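PDB 3U4J: NAD-dependent aldehyde dehydrogenase from Sinorhizobium meliloti, which oxidises aldehydes to the corresponding carboxylic acids, passing the hydride to NAD. Local coordinates for the interface of chains A and B. Sequence-based numbering; all coordinates share one arbitrary frame. Chains: chain A/B, NAD-dependent aldehyde dehydrogenase.

Both contacts lie in the interface of chains A and B, with their C-alpha centres about 16 Å apart. On chain A they meet in one stretch of sequence: A:Tyr471 belongs to contact 1, while A:Lys472, A:Lys473, A:Gly475 and A:Leu476 belong to contact 2. Chain B supplies strand 489-497 to contact 1, and the end of helix 250-261 with the loop after it to contact 2. Contact 1 is polar and built on strand pairing; contact 2 is apolar packing around B:Val264. The two-fold axis repeats each contact with the chains exchanged. Together they help join two subunits of the tetramer, in a pairing typical of the family.

Contact 1: the interface of chains A and B. Residues chain A 446, 449, 451-454, 471; chain B 491-494.
B:Lys492 threads along A:Cys454 and ends among backbone carbonyls of chain A. This is the tight part. CG lies anti to the backbone N (chi1 170°), and a bend at chi3 (-76°) turns the tip toward chain A. NZ donates to A:Ile449 O at 2.7 Å, tilted from the carbonyl plane. It also donates to A:Ile446 O at 2.9 Å, this time in the carbonyl plane. A:Ile446 is near the C-terminal end of helix 439-448, whose dipole would probably favour a charged ammonium. An alanine at B:Lys492 would probably leave these two carbonyls without their mate and open a gap beside A:Cys454. The A:Cys454 SG flanks the chain, 3.8 Å from B:Lys492 CG.

Backbone bonds complete the grip. B:Gly493 N donates to A:Gly452 O at 2.8 Å, and A:Cys454 N donates to B:Gly493 O at 2.8 Å. Alongside these bonds, A:Cys454 CB packs on B:Val494 CG2 at 3.9 Å.

The looser side has A:Tyr471, crossing the lysine at about a right angle with its OH 3.6 Å from B:Lys492 CB. The tyrosine hides about 11 Å² of its surface here, against 49 Å² for B:Lys492.

In the fold, strand 489-497 of chain B runs parallel to strand 453-456 of chain A, extending a beta-sheet across the subunit boundary.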
loop_
_atom_site.group_PDB
_atom_site.type_symbol
_atom_site.label_atom_id
_atom_site.label_comp_id
_atom_site.label_asym_id
_atom_site.label_seq_id
_atom_site.Cartn_x
_atom_site.Cartn_y
_atom_site.Cartn_z
ATOM N N ILE A 446 7.140 23.656 -6.395
ATOM C CA ILE A 446 7.554 22.279 -6.639
ATOM C C ILE A 446 6.415 21.391 -7.204
ATOM O O ILE A 446 6.652 20.548 -8.070
ATOM C CB ILE A 446 8.332 21.702 -5.408
ATOM C CG1 ILE A 446 9.549 20.882 -5.861
ATOM C CG2 ILE A 446 7.456 20.873 -4.498
ATOM C CD1 ILE A 446 10.596 21.693 -6.614
ATOM N N ILE A 449 6.156 22.297 -11.089
ATOM C CA ILE A 449 7.273 22.013 -12.015
ATOM C C ILE A 449 7.156 20.561 -12.500
ATOM O O ILE A 449 6.975 19.647 -11.689
ATOM C CB ILE A 449 8.641 22.305 -11.374
ATOM C CG1 ILE A 449 8.772 23.823 -11.164
ATOM C CG2 ILE A 449 9.789 21.776 -12.247
ATOM C CD1 ILE A 449 9.966 24.242 -10.290
ATOM N N ALA A 451 8.780 17.762 -13.319
ATOM C CA ALA A 451 10.028 17.014 -13.202
ATOM C C ALA A 451 9.845 15.945 -12.126
ATOM O O ALA A 451 9.122 16.169 -11.159
ATOM C CB ALA A 451 11.175 17.930 -12.830
ATOM N N GLY A 452 10.468 14.785 -12.320
ATOM C CA GLY A 452 10.268 13.619 -11.427
ATOM C C GLY A 452 11.107 13.586 -10.176
ATOM O O GLY A 452 10.714 12.964 -9.186
ATOM N N ARG A 453 12.268 14.244 -10.202
ATOM C CA ARG A 453 13.198 14.223 -9.077
ATOM C C ARG A 453 13.317 15.669 -8.614
ATOM O O ARG A 453 13.947 16.495 -9.298
ATOM C CB ARG A 453 14.576 13.669 -9.498
ATOM C CG ARG A 453 14.528 12.237 -10.049
ATOM C CD ARG A 453 15.885 11.758 -10.557
ATOM N NE ARG A 453 16.851 11.493 -9.461
ATOM C CZ ARG A 453 17.997 10.824 -9.632
ATOM N NH1 ARG A 453 18.279 10.299 -10.821
ATOM N NH2 ARG A 453 18.839 10.623 -8.617
ATOM N N CYS A 454 12.665 15.987 -7.493
ATOM C CA CYS A 454 12.575 17.369 -7.053
ATOM C C CYS A 454 13.212 17.532 -5.706
ATOM O O CYS A 454 13.272 16.568 -4.930
ATOM C CB CYS A 454 11.098 17.779 -6.999
ATOM S SG CYS A 454 10.416 18.067 -8.631
ATOM N N TYR A 471 9.943 13.128 -16.143
ATOM C CA TYR A 471 8.750 13.438 -16.925
ATOM C C TYR A 471 9.255 13.692 -18.326
ATOM O O TYR A 471 10.474 13.846 -18.519
ATOM C CB TYR A 471 8.137 14.745 -16.413
ATOM C CG TYR A 471 7.304 14.693 -15.124
ATOM C CD1 TYR A 471 6.104 15.414 -15.035
ATOM C CD2 TYR A 471 7.717 13.961 -14.005
ATOM C CE1 TYR A 471 5.336 15.411 -13.859
ATOM C CE2 TYR A 471 6.944 13.945 -12.814
ATOM C CZ TYR A 471 5.762 14.666 -12.772
ATOM O OH TYR A 471 5.000 14.658 -11.639
ATOM N N PHE B 491 4.774 10.071 -10.941
ATOM C CA PHE B 491 5.165 10.176 -9.543
ATOM C C PHE B 491 6.376 11.072 -9.401
ATOM O O PHE B 491 7.374 10.947 -10.140
ATOM C CB PHE B 491 5.404 8.795 -8.972
ATOM C CG PHE B 491 4.163 7.922 -8.997
ATOM C CD1 PHE B 491 3.221 8.009 -7.983
ATOM C CD2 PHE B 491 3.927 7.054 -10.055
ATOM C CE1 PHE B 491 2.068 7.207 -7.994
ATOM C CE2 PHE B 491 2.776 6.245 -10.080
ATOM C CZ PHE B 491 1.846 6.343 -9.044
ATOM N N LYS B 492 6.268 12.010 -8.473
ATOM C CA LYS B 492 7.298 13.014 -8.302
ATOM C C LYS B 492 7.895 12.818 -6.921
ATOM O O LYS B 492 7.173 12.907 -5.919
ATOM C CB LYS B 492 6.673 14.401 -8.437
ATOM C CG LYS B 492 7.584 15.569 -8.039
ATOM C CD LYS B 492 6.773 16.885 -8.133
ATOM C CE LYS B 492 6.594 17.328 -9.592
ATOM N NZ LYS B 492 5.574 18.436 -9.707
ATOM N N GLY B 493 9.183 12.457 -6.863
ATOM C CA GLY B 493 9.840 12.288 -5.557
ATOM C C GLY B 493 10.383 13.628 -5.115
ATOM O O GLY B 493 11.074 14.278 -5.894
ATOM N N VAL B 494 10.075 14.069 -3.891
ATOM C CA VAL B 494 10.599 15.361 -3.403
ATOM C C VAL B 494 11.382 15.163 -2.114
ATOM O O VAL B 494 10.820 14.690 -1.111
ATOM C CB VAL B 494 9.493 16.426 -3.157
ATOM C CG1 VAL B 494 10.125 17.830 -2.923
ATOM C CG2 VAL B 494 8.481 16.499 -4.336
#

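Contact 2: the interface of chains A and B. Residues chain A 250, 254, 269, 271, 472-473, 475-476; chain B 261, 263-264.
B:Val264 pushes its branched side chain between A:Thr254, A:Lys473, A:Leu271 and A:Leu476. The protein belongs to the aldehyde dehydrogenase family. A:Leu271 is part of the conserved Glu-Leu-Gly-Gly motif, which carries the general base of the family. Helix 250-261 of chain A, which holds A:Thr254, is part of the Rossmann-like NAD-binding domain.

Apolar packing carries the contact. The two methyls of B:Val264 divide the work. CG1 is anti to the backbone N (chi1 -161°) and faces the leucines. It meets A:Leu271 CD1 tip to tip at 4.0 Å. It also lies 4.0 Å from A:Leu476 CG, whose side chain passes at a slant. CG2 takes the other side and touches A:Thr254 CG2 at 3.7 Å, the two side chains crossing at about a right angle. From a third side, A:Lys473 CA comes to 4.0 Å from B:Val264 CB, and the lysine backbone forms part of the seat. Farther along the same lysine, A:Lys473 CE lies 4.0 Å from B:Thr263 CB. B:Val264 buries far more surface than any other residue in the patch.

Carbon groups also rest against backbone carbonyls. A:Lys473 runs extended beyond CG and draws its aliphatic stem past B:Thr263, with CG 3.7 Å from B:Thr263 O. A:Thr254 CB approaches B:Ala261 O, at the end of helix 250-261 of chain B, to 3.7 Å.

Polar pairing across the patch is absent: nitrogen and oxygen atoms of the two sides stay beyond bonding distance. A:Thr254 OG1 instead turns back to its own helix, where it makes a weak hydrogen bond to A:Val250 O. OG1 lies between the backbone N and the carbonyl carbon (chi1 62°), which leaves CG2 beside the backbone N and turned to B:Val264.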
loop_
_atom_site.group_PDB
_atom_site.type_symbol
_atom_site.label_atom_id
_atom_site.label_comp_id
_atom_site.label_asym_id
_atom_site.label_seq_id
_atom_site.Cartn_x
_atom_site.Cartn_y
_atom_site.Cartn_z
ATOM N N VAL A 250 19.261 10.983 -24.318
ATOM C CA VAL A 250 17.997 10.891 -25.051
ATOM C C VAL A 250 18.191 10.303 -26.455
ATOM O O VAL A 250 17.421 9.446 -26.867
ATOM C CB VAL A 250 17.274 12.281 -25.112
ATOM C CG1 VAL A 250 15.999 12.208 -25.938
ATOM C CG2 VAL A 250 16.945 12.774 -23.696
ATOM N N THR A 254 16.150 6.850 -27.245
ATOM C CA THR A 254 15.051 6.859 -28.193
ATOM C C THR A 254 15.303 5.762 -29.245
ATOM O O THR A 254 14.406 4.973 -29.545
ATOM C CB THR A 254 14.897 8.225 -28.889
ATOM O OG1 THR A 254 16.084 8.485 -29.621
ATOM C CG2 THR A 254 14.703 9.368 -27.887
ATOM N N LEU A 269 13.698 3.833 -19.181
ATOM C CA LEU A 269 14.673 4.808 -19.667
ATOM C C LEU A 269 14.933 5.890 -18.622
ATOM O O LEU A 269 13.998 6.411 -17.982
ATOM C CB LEU A 269 14.180 5.462 -20.971
ATOM C CG LEU A 269 13.897 4.554 -22.191
ATOM C CD1 LEU A 269 13.148 5.298 -23.311
ATOM C CD2 LEU A 269 15.190 4.000 -22.756
ATOM N N LEU A 271 17.121 9.306 -18.700
ATOM C CA LEU A 271 17.780 10.058 -19.760
ATOM C C LEU A 271 18.297 11.397 -19.234
ATOM O O LEU A 271 18.341 11.602 -18.023
ATOM C CB LEU A 271 16.840 10.194 -20.981
ATOM C CG LEU A 271 16.205 8.864 -21.472
ATOM C CD1 LEU A 271 15.137 9.047 -22.578
ATOM C CD2 LEU A 271 17.300 7.843 -21.912
ATOM N N LYS A 472 8.329 13.770 -19.288
ATOM C CA LYS A 472 8.606 14.265 -20.640
ATOM C C LYS A 472 9.718 13.440 -21.287
ATOM O O LYS A 472 9.704 12.228 -21.166
ATOM C CB LYS A 472 8.942 15.773 -20.588
ATOM C CG LYS A 472 7.731 16.597 -20.088
ATOM C CD LYS A 472 7.837 18.032 -20.569
ATOM C CE LYS A 472 8.033 18.952 -19.440
ATOM N NZ LYS A 472 8.301 20.339 -19.908
ATOM N N LYS A 473 10.707 14.070 -21.919
ATOM C CA LYS A 473 11.735 13.284 -22.605
ATOM C C LYS A 473 12.881 12.783 -21.710
ATOM O O LYS A 473 13.858 12.202 -22.230
ATOM C CB LYS A 473 12.277 14.057 -23.825
ATOM C CG LYS A 473 11.237 14.217 -24.926
ATOM C CD LYS A 473 11.850 14.806 -26.196
ATOM C CE LYS A 473 10.799 14.914 -27.301
ATOM N NZ LYS A 473 11.432 15.479 -28.522
ATOM N N GLY A 475 12.653 10.434 -19.298
ATOM C CA GLY A 475 12.667 9.005 -19.009
ATOM C C GLY A 475 11.323 8.349 -19.080
ATOM O O GLY A 475 10.319 9.021 -19.349
ATOM N N LEU A 476 11.331 7.035 -18.866
ATOM C CA LEU A 476 10.132 6.209 -18.770
ATOM C C LEU A 476 10.325 5.239 -17.629
ATOM O O LEU A 476 11.334 4.535 -17.579
ATOM C CB LEU A 476 9.925 5.390 -20.060
ATOM C CG LEU A 476 9.609 6.198 -21.333
ATOM C CD1 LEU A 476 9.542 5.263 -22.524
ATOM C CD2 LEU A 476 8.264 6.939 -21.167
ATOM N N ALA B 261 8.142 5.780 -29.385
ATOM C CA ALA B 261 9.518 5.763 -28.837
ATOM C C ALA B 261 10.385 6.888 -29.377
ATOM O O ALA B 261 11.272 7.377 -28.679
ATOM C CB ALA B 261 10.191 4.411 -29.073
ATOM N N THR B 263 9.903 9.938 -29.638
ATOM C CA THR B 263 9.846 11.131 -28.822
ATOM C C THR B 263 9.646 10.800 -27.350
ATOM O O THR B 263 9.159 11.629 -26.572
ATOM C CB THR B 263 8.768 12.152 -29.335
ATOM O OG1 THR B 263 7.460 11.564 -29.296
ATOM C CG2 THR B 263 9.089 12.599 -30.755
ATOM N N VAL B 264 10.048 9.590 -26.967
ATOM C CA VAL B 264 10.007 9.143 -25.566
ATOM C C VAL B 264 8.581 9.225 -25.031
ATOM O O VAL B 264 8.365 9.621 -23.900
ATOM C CB VAL B 264 10.966 9.979 -24.636
ATOM C CG1 VAL B 264 11.259 9.208 -23.322
ATOM C CG2 VAL B 264 12.272 10.316 -25.313
#